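Local coordinates for Iron(III) ABC transporter, periplasmic iron-compound-binding protein (Vibrio cholerae, PDB 3TEF) that probably binds ferric catecholate siderophores in the periplasm and delivers them to an ABC transporter for iron uptake, at residues G11-E16 / P101-A106; P40-K45 / P62-L67; S116-W121 / A136-V141; M163-N168 / D220-V225; K214-V219 / G250-L255. One frame throughout, in Å; residues are numbered along the deposited sequence.

Interaction 1: G11-E16 / P101-A106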
# COMPACT_ATOMS: atom_id res chain seq x y z
N GLY A 11 18.03 4.65 -2.91
CA GLY A 11 19.46 4.40 -2.79
C GLY A 11 19.84 3.55 -1.60
O GLY A 11 19.08 2.68 -1.18
N LYS A 12 21.04 3.81 -1.06
CA LYS A 12 21.58 3.04 0.05
C LYS A 12 21.75 3.93 1.27
O LYS A 12 22.20 5.06 1.16
CB LYS A 12 22.93 2.42 -0.33
CG LYS A 12 22.83 1.37 -1.43
CD LYS A 12 24.21 0.94 -1.91
CE LYS A 12 24.99 2.12 -2.46
NZ LYS A 12 26.27 1.67 -3.06
N THR A 13 21.36 3.40 2.43
CA THR A 13 21.51 4.12 3.68
C THR A 13 22.23 3.24 4.70
O THR A 13 21.84 2.09 4.91
CB THR A 13 20.13 4.49 4.26
OG1 THR A 13 19.46 5.35 3.32
CG2 THR A 13 20.28 5.19 5.60
N THR A 14 23.25 3.78 5.33
CA THR A 14 23.97 3.06 6.37
C THR A 14 23.68 3.67 7.74
O THR A 14 23.73 4.89 7.90
CB THR A 14 25.48 3.04 6.10
OG1 THR A 14 25.73 2.38 4.85
CG2 THR A 14 26.21 2.30 7.21
N LEU A 15 23.37 2.83 8.71
CA LEU A 15 23.14 3.29 10.07
C LEU A 15 23.42 2.17 11.06
O LEU A 15 23.39 0.99 10.71
CB LEU A 15 21.69 3.78 10.25
CG LEU A 15 20.63 2.69 10.21
CD1 LEU A 15 19.37 3.14 10.97
CD2 LEU A 15 20.31 2.30 8.78
N GLU A 16 23.70 2.56 12.29
CA GLU A 16 23.83 1.61 13.39
C GLU A 16 22.52 0.87 13.66
O GLU A 16 21.44 1.47 13.67
CB GLU A 16 24.30 2.34 14.63
CG GLU A 16 24.37 1.49 15.89
CD GLU A 16 24.95 2.26 17.06
OE1 GLU A 16 25.94 2.99 16.86
OE2 GLU A 16 24.39 2.14 18.18
N PRO A 101 19.88 9.33 9.02
CA PRO A 101 19.71 8.24 8.05
C PRO A 101 18.23 8.06 7.77
O PRO A 101 17.41 7.96 8.71
CB PRO A 101 20.29 7.04 8.78
CG PRO A 101 21.33 7.64 9.68
CD PRO A 101 20.72 8.92 10.16
N THR A 102 17.89 8.01 6.49
CA THR A 102 16.51 7.92 6.04
C THR A 102 16.36 6.73 5.10
O THR A 102 17.23 6.46 4.27
CB THR A 102 16.10 9.23 5.32
OG1 THR A 102 16.21 10.33 6.24
CG2 THR A 102 14.67 9.15 4.81
N ILE A 103 15.27 5.99 5.25
CA ILE A 103 15.01 4.86 4.38
C ILE A 103 13.63 5.00 3.80
O ILE A 103 12.69 5.41 4.51
CB ILE A 103 15.08 3.54 5.16
CG1 ILE A 103 16.52 3.24 5.58
CG2 ILE A 103 14.49 2.37 4.35
CD1 ILE A 103 16.61 2.11 6.61
N VAL A 104 13.48 4.66 2.53
CA VAL A 104 12.17 4.64 1.90
C VAL A 104 11.57 3.24 1.99
O VAL A 104 12.24 2.24 1.75
CB VAL A 104 12.20 5.12 0.44
CG1 VAL A 104 10.84 4.90 -0.22
CG2 VAL A 104 12.60 6.57 0.37
N PHE A 105 10.30 3.19 2.38
CA PHE A 105 9.59 1.93 2.59
C PHE A 105 8.46 1.91 1.58
O PHE A 105 7.50 2.68 1.68
CB PHE A 105 9.04 1.89 4.04
CG PHE A 105 8.33 0.61 4.42
CD1 PHE A 105 9.04 -0.46 4.97
CD2 PHE A 105 6.95 0.49 4.28
CE1 PHE A 105 8.41 -1.64 5.33
CE2 PHE A 105 6.30 -0.70 4.63
CZ PHE A 105 7.04 -1.76 5.16
N ALA A 106 8.59 1.06 0.55
CA ALA A 106 7.66 1.16 -0.56
C ALA A 106 7.68 -0.09 -1.43
O ALA A 106 8.68 -0.81 -1.49
CB ALA A 106 8.01 2.40 -1.43
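T13 and L15 hang from the N-terminal beta hairpin, strands 3-8 and 11-16, onto P101 and I103 at strand 102-104, an outermost strand of the four-stranded parallel sheet in the N-terminal half of this periplasmic binding protein. The two strands do not pair: their axes stay 7.2 Å apart and run 137° from one another, so side chains make the join. T13 and L15, alternate residues of strand 11-16, both turn toward the sheet edge, while K12 and T14 between and beside them point away; T14 OG1 is hydrogen-bonded to T5 OG1 on the other hairpin strand. The side chains of T13 and P101 cross at about a right angle, the methyl CG2 of T13 meeting P101 CB at 3.7 Å. L15 reaches the same proline carbon from its own side, L15 CB lying 3.8 Å from P101 CB, and P101 CB thus touches both hairpin residues. Further along, I103 begins with its side chain beside the hairpin rather than aimed at it, but its outer atoms approach: I103 CG1 comes to 4.0 Å from T13 CB, and I103 CD1 to 4.3 Å from L15 CD2. The single hydrogen bond across the contact is made by the threonine hydroxyl. T102 O also accepts from Y93 OH, so two hydroxyls gather at one buried carbonyl. With T13 OG1 anti to its own carbonyl carbon (chi1 -61°), the hydroxyl donates to T102 O at 2.7 Å, tilted 23° from the carbonyl plane.

Interaction 2: P40-K45 / P62-L67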
# COMPACT_ATOMS: atom_id res chain seq x y z
N PRO A 40 7.62 4.56 17.41
CA PRO A 40 8.29 5.77 16.91
C PRO A 40 8.14 6.93 17.88
O PRO A 40 7.27 6.88 18.76
CB PRO A 40 7.51 6.09 15.63
CG PRO A 40 6.12 5.56 15.93
CD PRO A 40 6.35 4.28 16.72
N VAL A 41 8.97 7.95 17.71
CA VAL A 41 8.91 9.14 18.54
C VAL A 41 8.11 10.28 17.91
O VAL A 41 7.71 11.21 18.60
CB VAL A 41 10.32 9.66 18.92
CG1 VAL A 41 11.09 8.61 19.71
CG2 VAL A 41 11.10 10.09 17.68
N ALA A 42 7.87 10.19 16.60
CA ALA A 42 7.09 11.19 15.88
C ALA A 42 6.56 10.56 14.59
O ALA A 42 7.19 9.65 14.04
CB ALA A 42 7.94 12.41 15.57
N VAL A 43 5.39 11.01 14.15
CA VAL A 43 4.72 10.40 13.02
C VAL A 43 3.99 11.42 12.17
O VAL A 43 3.58 12.47 12.67
CB VAL A 43 3.69 9.34 13.47
CG1 VAL A 43 4.38 8.22 14.23
CG2 VAL A 43 2.58 9.98 14.32
N SER A 44 3.83 11.12 10.89
CA SER A 44 2.96 11.96 10.08
C SER A 44 1.54 11.84 10.61
O SER A 44 1.20 10.90 11.33
CB SER A 44 3.04 11.57 8.60
OG SER A 44 2.87 10.18 8.44
N LYS A 45 0.73 12.83 10.25
CA LYS A 45 -0.66 12.88 10.65
C LYS A 45 -1.49 12.93 9.39
O LYS A 45 -1.16 13.63 8.43
CB LYS A 45 -0.90 14.13 11.50
CG LYS A 45 0.01 14.24 12.71
CD LYS A 45 -0.38 13.27 13.83
CE LYS A 45 0.63 13.34 14.97
NZ LYS A 45 0.09 12.65 16.21
N PRO A 62 4.38 13.63 18.40
CA PRO A 62 4.49 14.90 17.67
C PRO A 62 4.38 14.67 16.17
O PRO A 62 4.79 13.63 15.68
CB PRO A 62 5.91 15.38 18.01
CG PRO A 62 6.20 14.75 19.34
CD PRO A 62 5.52 13.40 19.29
N SER A 63 3.81 15.65 15.46
CA SER A 63 3.59 15.53 14.03
C SER A 63 4.88 15.71 13.27
O SER A 63 5.58 16.71 13.44
CB SER A 63 2.60 16.58 13.54
OG SER A 63 2.48 16.50 12.13
N ALA A 64 5.19 14.74 12.41
CA ALA A 64 6.34 14.85 11.53
C ALA A 64 5.93 15.38 10.16
O ALA A 64 6.73 15.38 9.21
CB ALA A 64 7.01 13.50 11.40
N GLY A 65 4.69 15.85 10.07
CA GLY A 65 4.16 16.40 8.84
C GLY A 65 3.01 15.59 8.27
O GLY A 65 2.38 14.83 9.00
N SER A 66 2.72 15.78 6.99
CA SER A 66 1.66 15.04 6.32
C SER A 66 2.26 13.85 5.60
O SER A 66 3.45 13.60 5.74
CB SER A 66 0.94 15.93 5.31
OG SER A 66 1.77 16.23 4.20
N LEU A 67 1.44 13.10 4.87
CA LEU A 67 1.95 11.97 4.09
C LEU A 67 2.91 12.44 3.02
O LEU A 67 3.79 11.68 2.61
CB LEU A 67 0.81 11.19 3.43
CG LEU A 67 -0.25 10.57 4.34
CD1 LEU A 67 -1.19 9.70 3.49
CD2 LEU A 67 0.36 9.75 5.47
O HOH W 1 -1.30 13.65 5.71
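A short backbone pairing joins segment 40-45, which holds the edge strand 42-43 of the N-terminal parallel sheet, to the irregular loop 62-67 that leads on to helix 72-77. Only one beta bridge forms, V43 with S63, yet three backbone hydrogen bonds hold the segments. V43 N donates to P62 O at 3.1 Å, and V43 O receives A64 N at 2.8 Å from well above its carbonyl plane, 62° out of it. Beyond the bridge K45 N donates to G65 O at 2.9 Å, nearly along the C=O axis. Water 1 adds a link beyond the direct bonds, donating to K45 O and accepting from L67 N. Around the backbone, A42 CB sits beside P62 O and faces the CB atoms of P62 and A64. The side chain of K45 runs over S63: the chain is bent at chi2 (-74°), which sets CD; K45 CE lies near S63 CA, while K45 CG is 3.4 Å from S63 OG. That hydroxyl oxygen accepts G65 N at 3.1 Å, closing an ST turn that shapes the loop. The amine of K45 goes on to the carbonyl oxygens of Y61 and Y56. S44 meets the end of the loop, its CB 3.5 Å from S66 O and its OG against L67 CD2; S44 OG is also hydrogen-bonded to G26 N. Strand 42-43 is bonded to strand 22-25 through A42 and S44 with V24. A64 packs on V23 of that strand, and V43 and L67 lean on L30 and V27 of helix 27-35.

Interaction 3: S116-W121 / A136-V141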
# COMPACT_ATOMS: atom_id res chain seq x y z
N SER A 116 8.70 -7.17 -3.70
CA SER A 116 9.29 -5.95 -3.17
C SER A 116 8.91 -5.70 -1.71
O SER A 116 9.74 -5.25 -0.93
CB SER A 116 8.98 -4.73 -4.05
OG SER A 116 7.60 -4.44 -4.08
N THR A 117 7.68 -6.03 -1.34
CA THR A 117 7.23 -5.85 0.04
C THR A 117 8.02 -6.74 1.01
O THR A 117 8.41 -6.30 2.09
CB THR A 117 5.71 -6.11 0.15
OG1 THR A 117 5.01 -5.08 -0.57
CG2 THR A 117 5.26 -6.12 1.62
N GLN A 118 8.29 -7.98 0.61
CA GLN A 118 9.18 -8.85 1.39
C GLN A 118 10.50 -8.20 1.71
O GLN A 118 11.00 -8.29 2.83
CB GLN A 118 9.48 -10.13 0.61
CG GLN A 118 8.34 -11.09 0.55
CD GLN A 118 8.69 -12.29 -0.32
OE1 GLN A 118 9.68 -12.98 -0.07
NE2 GLN A 118 7.91 -12.50 -1.37
N GLN A 119 11.11 -7.57 0.71
CA GLN A 119 12.37 -6.88 0.94
C GLN A 119 12.20 -5.71 1.90
O GLN A 119 13.10 -5.45 2.69
CB GLN A 119 13.01 -6.41 -0.38
CG GLN A 119 14.44 -5.93 -0.20
CD GLN A 119 15.31 -6.96 0.50
OE1 GLN A 119 15.38 -8.11 0.07
NE2 GLN A 119 15.95 -6.56 1.59
N GLN A 120 11.06 -5.02 1.84
CA GLN A 120 10.86 -3.89 2.74
C GLN A 120 10.80 -4.41 4.18
O GLN A 120 11.37 -3.79 5.09
CB GLN A 120 9.58 -3.09 2.43
CG GLN A 120 9.41 -2.66 0.97
CD GLN A 120 10.67 -2.01 0.39
OE1 GLN A 120 11.34 -2.60 -0.47
NE2 GLN A 120 10.98 -0.81 0.84
N TRP A 121 10.09 -5.52 4.40
CA TRP A 121 10.04 -6.08 5.75
C TRP A 121 11.42 -6.60 6.16
O TRP A 121 11.84 -6.40 7.30
CB TRP A 121 8.98 -7.19 5.87
CG TRP A 121 7.57 -6.78 5.54
CD1 TRP A 121 7.11 -5.53 5.22
CD2 TRP A 121 6.43 -7.65 5.49
NE1 TRP A 121 5.75 -5.57 4.97
CE2 TRP A 121 5.32 -6.87 5.13
CE3 TRP A 121 6.25 -9.03 5.71
CZ2 TRP A 121 4.04 -7.41 4.98
CZ3 TRP A 121 4.98 -9.57 5.56
CH2 TRP A 121 3.89 -8.77 5.20
N ALA A 136 9.34 -15.30 9.95
CA ALA A 136 8.15 -16.05 10.33
C ALA A 136 6.92 -15.44 9.66
O ALA A 136 6.07 -16.16 9.13
CB ALA A 136 7.97 -16.08 11.86
N LYS A 137 6.84 -14.11 9.69
CA LYS A 137 5.72 -13.40 9.09
C LYS A 137 5.70 -13.60 7.59
O LYS A 137 4.65 -13.86 7.00
CB LYS A 137 5.81 -11.90 9.39
CG LYS A 137 4.52 -11.19 9.17
CD LYS A 137 3.56 -11.64 10.25
CE LYS A 137 2.15 -11.31 9.90
NZ LYS A 137 1.23 -11.83 10.95
N ILE A 138 6.87 -13.48 6.97
CA ILE A 138 6.97 -13.71 5.53
C ILE A 138 6.49 -15.11 5.14
O ILE A 138 5.71 -15.26 4.20
CB ILE A 138 8.38 -13.44 5.00
CG1 ILE A 138 8.67 -11.93 5.09
CG2 ILE A 138 8.51 -13.96 3.58
CD1 ILE A 138 10.10 -11.55 4.72
N GLU A 139 6.94 -16.13 5.86
CA GLU A 139 6.55 -17.50 5.55
C GLU A 139 5.03 -17.64 5.59
O GLU A 139 4.43 -18.29 4.72
CB GLU A 139 7.21 -18.50 6.50
CG GLU A 139 6.69 -19.93 6.34
CD GLU A 139 7.63 -20.96 6.94
OE1 GLU A 139 8.52 -20.58 7.73
OE2 GLU A 139 7.50 -22.16 6.61
N GLN A 140 4.42 -17.03 6.60
CA GLN A 140 2.98 -17.08 6.79
C GLN A 140 2.23 -16.45 5.62
O GLN A 140 1.34 -17.06 5.02
CB GLN A 140 2.58 -16.37 8.10
CG GLN A 140 1.09 -16.29 8.34
CD GLN A 140 0.71 -15.54 9.61
OE1 GLN A 140 1.56 -14.91 10.25
NE2 GLN A 140 -0.57 -15.61 9.97
N VAL A 141 2.62 -15.23 5.28
CA VAL A 141 1.92 -14.46 4.26
C VAL A 141 2.18 -15.03 2.85
O VAL A 141 1.28 -15.07 2.01
CB VAL A 141 2.31 -12.97 4.33
CG1 VAL A 141 1.72 -12.21 3.15
CG2 VAL A 141 1.85 -12.38 5.66
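W121 on helix 113-128 brings the atoms CE3, CZ3 and CH2 of its six-membered ring to I138, K137 and V141 of helix 131-154. The closest approach is W121 CE3 to I138 CG1 at 3.8 Å, where the two side chains slide past each other in opposite directions. V141 comes in at the ring edge, near its plane, with CG2 4.2 Å from W121 CH2, and the two side chains cross at about a right angle. K137 adds its aliphatic part, CG lying 4.0 Å from W121 CZ3. I138 also meets Q118, whose side chain crosses it at about a right angle, Q118 OE1 4.0 Å from I138 CG2, while I138 CD1 rests by the backbone oxygen of Q118. No hydrogen bond links the two segments; contact is apolar with polar groups at its margins. The indole is held from several sides. T117 CG2 lies 3.2 Å above one ring face, offset toward the rim, W114 makes an edge-to-face contact, and NE1 donates to S265 O. CG of W121 is anti to the carbonyl carbon, beside the backbone N (chi1 -59°). The chain of K137 is bent at chi2, and K137 NZ donates to Q140 OE1 at 3.2 Å and forms a salt bridge with E271 on helix 267-279. That third helix also packs on W121 and V141 through T270. The axes lie 10.8 Å apart at 161°, an antiparallel helical hairpin. Its second arm is the long helix that leads from the N-terminal half to the C-terminal half, as in class III periplasmic binding proteins.

Interaction 4: M163-N168 / D220-V225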
# COMPACT_ATOMS: atom_id res chain seq x y z
N MET A 163 -10.40 2.44 -9.95
CA MET A 163 -10.41 3.36 -8.82
C MET A 163 -11.44 4.45 -9.10
O MET A 163 -11.59 4.87 -10.24
CB MET A 163 -9.04 3.99 -8.61
CG MET A 163 -9.01 4.98 -7.47
SD MET A 163 -7.34 5.42 -7.03
CE MET A 163 -7.24 4.70 -5.41
N SER A 164 -12.16 4.87 -8.07
CA SER A 164 -13.12 5.95 -8.19
C SER A 164 -12.72 7.09 -7.27
O SER A 164 -12.45 6.88 -6.09
CB SER A 164 -14.53 5.47 -7.86
OG SER A 164 -15.47 6.54 -7.81
N SER A 165 -12.67 8.30 -7.82
CA SER A 165 -12.24 9.46 -7.05
C SER A 165 -12.87 10.71 -7.63
O SER A 165 -12.64 11.05 -8.79
CB SER A 165 -10.72 9.58 -7.10
OG SER A 165 -10.28 10.72 -6.38
N GLY A 166 -13.68 11.40 -6.83
CA GLY A 166 -14.30 12.64 -7.26
C GLY A 166 -15.10 12.51 -8.54
O GLY A 166 -15.20 13.46 -9.32
N GLY A 167 -15.66 11.33 -8.77
CA GLY A 167 -16.40 11.07 -9.99
C GLY A 167 -15.57 10.53 -11.14
O GLY A 167 -16.12 10.15 -12.17
N ASN A 168 -14.24 10.53 -10.98
CA ASN A 168 -13.35 10.00 -12.00
C ASN A 168 -13.13 8.51 -11.81
O ASN A 168 -12.78 8.08 -10.72
CB ASN A 168 -11.97 10.67 -11.92
CG ASN A 168 -12.03 12.15 -12.15
OD1 ASN A 168 -11.52 12.93 -11.35
ND2 ASN A 168 -12.64 12.56 -13.26
N ASP A 220 -12.35 2.70 -3.67
CA ASP A 220 -13.09 3.94 -3.42
C ASP A 220 -12.17 4.94 -2.75
O ASP A 220 -12.10 5.02 -1.53
CB ASP A 220 -14.30 3.65 -2.53
CG ASP A 220 -15.17 4.88 -2.29
OD1 ASP A 220 -14.92 5.93 -2.94
OD2 ASP A 220 -16.11 4.79 -1.48
N ARG A 221 -11.45 5.71 -3.55
CA ARG A 221 -10.45 6.60 -3.00
C ARG A 221 -11.07 7.62 -2.05
O ARG A 221 -10.45 8.03 -1.07
CB ARG A 221 -9.68 7.30 -4.11
CG ARG A 221 -8.63 8.26 -3.59
CD ARG A 221 -7.76 8.74 -4.73
NE ARG A 221 -6.75 9.68 -4.25
CZ ARG A 221 -6.98 10.98 -4.09
NH1 ARG A 221 -8.17 11.48 -4.38
NH2 ARG A 221 -6.01 11.77 -3.64
N ASP A 222 -12.31 8.02 -2.33
CA ASP A 222 -12.94 9.05 -1.52
C ASP A 222 -13.14 8.61 -0.07
O ASP A 222 -13.18 9.45 0.83
CB ASP A 222 -14.26 9.50 -2.16
CG ASP A 222 -14.04 10.23 -3.47
OD1 ASP A 222 -12.95 10.82 -3.64
OD2 ASP A 222 -14.94 10.21 -4.33
N LYS A 223 -13.23 7.31 0.16
CA LYS A 223 -13.43 6.80 1.52
C LYS A 223 -12.42 7.37 2.52
O LYS A 223 -12.77 7.67 3.66
CB LYS A 223 -13.37 5.26 1.56
CG LYS A 223 -14.70 4.55 1.25
CD LYS A 223 -14.55 3.02 1.39
CE LYS A 223 -15.49 2.24 0.45
NZ LYS A 223 -14.89 0.94 -0.03
N VAL A 224 -11.17 7.53 2.09
CA VAL A 224 -10.11 7.99 2.99
C VAL A 224 -9.75 9.46 2.80
O VAL A 224 -8.93 10.00 3.55
CB VAL A 224 -8.82 7.15 2.84
CG1 VAL A 224 -9.06 5.70 3.27
CG2 VAL A 224 -8.31 7.22 1.41
N VAL A 225 -10.36 10.10 1.81
CA VAL A 225 -10.06 11.51 1.52
C VAL A 225 -11.23 12.45 1.84
O VAL A 225 -11.03 13.56 2.34
CB VAL A 225 -9.63 11.71 0.05
CG1 VAL A 225 -9.31 13.18 -0.22
CG2 VAL A 225 -8.42 10.83 -0.27
O HOH W 2 -16.01 9.04 -7.19
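The guanidinium of R221 has V225 CG2 4.0 Å above the centre of one face and S165 OG at its edge, just past the end of a parallel strand pairing between strands 158-165 and 215-220. NH1 donates to S165 OG at 3.0 Å, with the oxygen tilted 22° from the guanidinium plane, and NE is hydrogen-bonded to Y261 OH of helix 257-262. R221 reaches there with its chain extended from CG to NE. Its aliphatic stem is crossed obliquely by M163, whose methyl CE lies 3.8 Å from R221 CB. The backbones pair at S164 and D220, a parallel bridge, and R221 N donates to S164 O at 3.0 Å as one of the bonds of that bridge. Segment 220-225 then leaves the sheet for a short, weakly bonded helical turn, while segment 163-168 folds through a type I' turn from S165 to N168 into strand 168-172. The carboxylate of D222 ties turn to turn. Water 2 also joins the two segments, held by S164 OG at 2.6 Å and G167 N, with a longer link to D222 OD2. The peptide N-H of G166 donates to the syn lone pair of D222 OD2 at 3.0 Å, and only weakly to OD1 at 3.3 Å.

Interaction 5: K214-V219 / G250-L255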
# COMPACT_ATOMS: atom_id res chain seq x y z
N LYS A 214 -14.59 -10.26 -15.93
CA LYS A 214 -15.14 -11.37 -15.16
C LYS A 214 -15.11 -11.06 -13.67
O LYS A 214 -15.98 -11.48 -12.90
CB LYS A 214 -14.36 -12.66 -15.44
CG LYS A 214 -15.12 -13.69 -16.28
CD LYS A 214 -14.91 -13.48 -17.77
CE LYS A 214 -15.65 -12.25 -18.30
NZ LYS A 214 -15.23 -11.90 -19.69
N THR A 215 -14.08 -10.32 -13.27
CA THR A 215 -13.94 -9.88 -11.89
C THR A 215 -13.66 -8.39 -11.89
O THR A 215 -12.85 -7.90 -12.69
CB THR A 215 -12.78 -10.59 -11.18
OG1 THR A 215 -13.09 -11.99 -11.06
CG2 THR A 215 -12.55 -10.01 -9.80
N LEU A 216 -14.32 -7.67 -10.99
CA LEU A 216 -14.17 -6.22 -10.93
C LEU A 216 -13.74 -5.82 -9.52
O LEU A 216 -14.46 -6.04 -8.55
CB LEU A 216 -15.49 -5.56 -11.32
CG LEU A 216 -15.60 -4.04 -11.48
CD1 LEU A 216 -14.54 -3.49 -12.43
CD2 LEU A 216 -17.00 -3.69 -11.97
N LEU A 217 -12.54 -5.25 -9.41
CA LEU A 217 -12.00 -4.84 -8.12
C LEU A 217 -12.05 -3.31 -8.04
O LEU A 217 -11.47 -2.62 -8.88
CB LEU A 217 -10.56 -5.30 -7.98
CG LEU A 217 -10.36 -6.78 -8.29
CD1 LEU A 217 -8.89 -7.18 -8.35
CD2 LEU A 217 -11.10 -7.61 -7.26
N VAL A 218 -12.75 -2.80 -7.04
CA VAL A 218 -13.03 -1.38 -6.97
C VAL A 218 -12.35 -0.76 -5.76
O VAL A 218 -12.47 -1.26 -4.65
CB VAL A 218 -14.54 -1.14 -6.88
CG1 VAL A 218 -14.85 0.35 -6.74
CG2 VAL A 218 -15.25 -1.74 -8.09
N VAL A 219 -11.65 0.35 -6.00
CA VAL A 219 -11.00 1.12 -4.94
C VAL A 219 -11.69 2.48 -4.80
O VAL A 219 -11.63 3.32 -5.71
CB VAL A 219 -9.48 1.33 -5.25
CG1 VAL A 219 -8.80 2.16 -4.16
CG2 VAL A 219 -8.77 -0.02 -5.44
N GLY A 250 -21.43 -12.19 -9.05
CA GLY A 250 -21.19 -11.71 -7.71
C GLY A 250 -19.72 -11.52 -7.43
O GLY A 250 -19.25 -11.76 -6.32
N HIS A 251 -18.97 -11.11 -8.46
CA HIS A 251 -17.54 -10.93 -8.32
C HIS A 251 -17.10 -9.47 -8.47
O HIS A 251 -16.07 -9.20 -9.08
CB HIS A 251 -16.77 -11.81 -9.33
CG HIS A 251 -16.82 -13.27 -9.00
ND1 HIS A 251 -16.55 -14.25 -9.94
CD2 HIS A 251 -17.09 -13.93 -7.85
CE1 HIS A 251 -16.66 -15.44 -9.38
NE2 HIS A 251 -16.99 -15.28 -8.11
N ILE A 252 -17.90 -8.56 -7.94
CA ILE A 252 -17.45 -7.18 -7.73
C ILE A 252 -16.96 -7.09 -6.29
O ILE A 252 -17.73 -7.35 -5.35
CB ILE A 252 -18.55 -6.14 -7.92
CG1 ILE A 252 -19.13 -6.20 -9.34
CG2 ILE A 252 -18.01 -4.73 -7.63
CD1 ILE A 252 -20.21 -5.16 -9.59
N ALA A 253 -15.69 -6.75 -6.12
CA ALA A 253 -15.10 -6.65 -4.79
C ALA A 253 -14.71 -5.20 -4.50
O ALA A 253 -14.04 -4.56 -5.31
CB ALA A 253 -13.88 -7.54 -4.69
N TYR A 254 -15.13 -4.70 -3.34
CA TYR A 254 -14.75 -3.35 -2.91
C TYR A 254 -13.54 -3.41 -1.97
O TYR A 254 -13.68 -3.66 -0.77
CB TYR A 254 -15.94 -2.61 -2.29
CG TYR A 254 -17.06 -2.44 -3.29
CD1 TYR A 254 -17.11 -1.32 -4.11
CD2 TYR A 254 -18.04 -3.42 -3.45
CE1 TYR A 254 -18.10 -1.17 -5.06
CE2 TYR A 254 -19.05 -3.27 -4.39
CZ TYR A 254 -19.07 -2.15 -5.19
OH TYR A 254 -20.05 -1.98 -6.14
N LEU A 255 -12.36 -3.19 -2.54
CA LEU A 255 -11.10 -3.39 -1.83
C LEU A 255 -10.93 -2.41 -0.68
O LEU A 255 -11.35 -1.25 -0.77
CB LEU A 255 -9.93 -3.26 -2.79
CG LEU A 255 -9.86 -4.19 -4.01
CD1 LEU A 255 -8.61 -3.90 -4.80
CD2 LEU A 255 -9.89 -5.65 -3.60
O HOH W 3 -12.98 0.20 -2.21
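V218 and L216 pair in register with Y254 and I252 as strands 215-220 and 252-254 run parallel at the edge of the C-terminal sheet, 19° apart and 4.7 Å between axes. Four backbone hydrogen bonds alternate between the strands. L216 N donates to H251 O at 3.0 Å, and L216 O takes A253 N at 2.8 Å. V218 repeats the pattern: its N donates to A253 O at 2.8 Å and its O accepts L255 N. The residues between, L217 and V219, turn their backbone groups to strand 158-165 on the other side, bonding M160, V162 and S164, so the backbone of 215-220 is bonded to a strand on each side. Side chains sort onto two faces. On one, V218 and Y254 lie side by side pointing the same way, V218 CB 3.8 Å from Y254 CD1, and V218 CG2 touches I252 CG2; Y254 OH is hydrogen-bonded to E237. On the other, L217 CD2 meets A253 CB at 3.8 Å. L255 CD1 reaches L217 CB and V219 CG2. The second strand starts just after a Schellman motif at G250, which ends helix 245-248 and delivers H251 to the pairing. At the far end V218 O has two donors, L255 N and water 3 at 2.9 Å; the same water donates to L255 O at 2.6 Å.

In the fold
From the N terminus, strand 11-16 of the hairpin waits 85 residues for its partner at 101-106; interaction 1 thus closes a long loop, and interaction 2, bridging an irregular excursion after strand 42-43, nests inside it. Both reach the N-terminal parallel sheet, at its two outermost strands. Interaction 3 follows in series, pairing helix 113-128 with helix 131-154; it touches interaction 1 where F105 meets Q120 and W121. Helix 131-154 then leads to the C-terminal half. There interactions 4 and 5 cross, their segments alternating along the chain, and share one sheet: S164 N probably hydrogen-bonds to V219 O, joining strands 158-165 and 215-220.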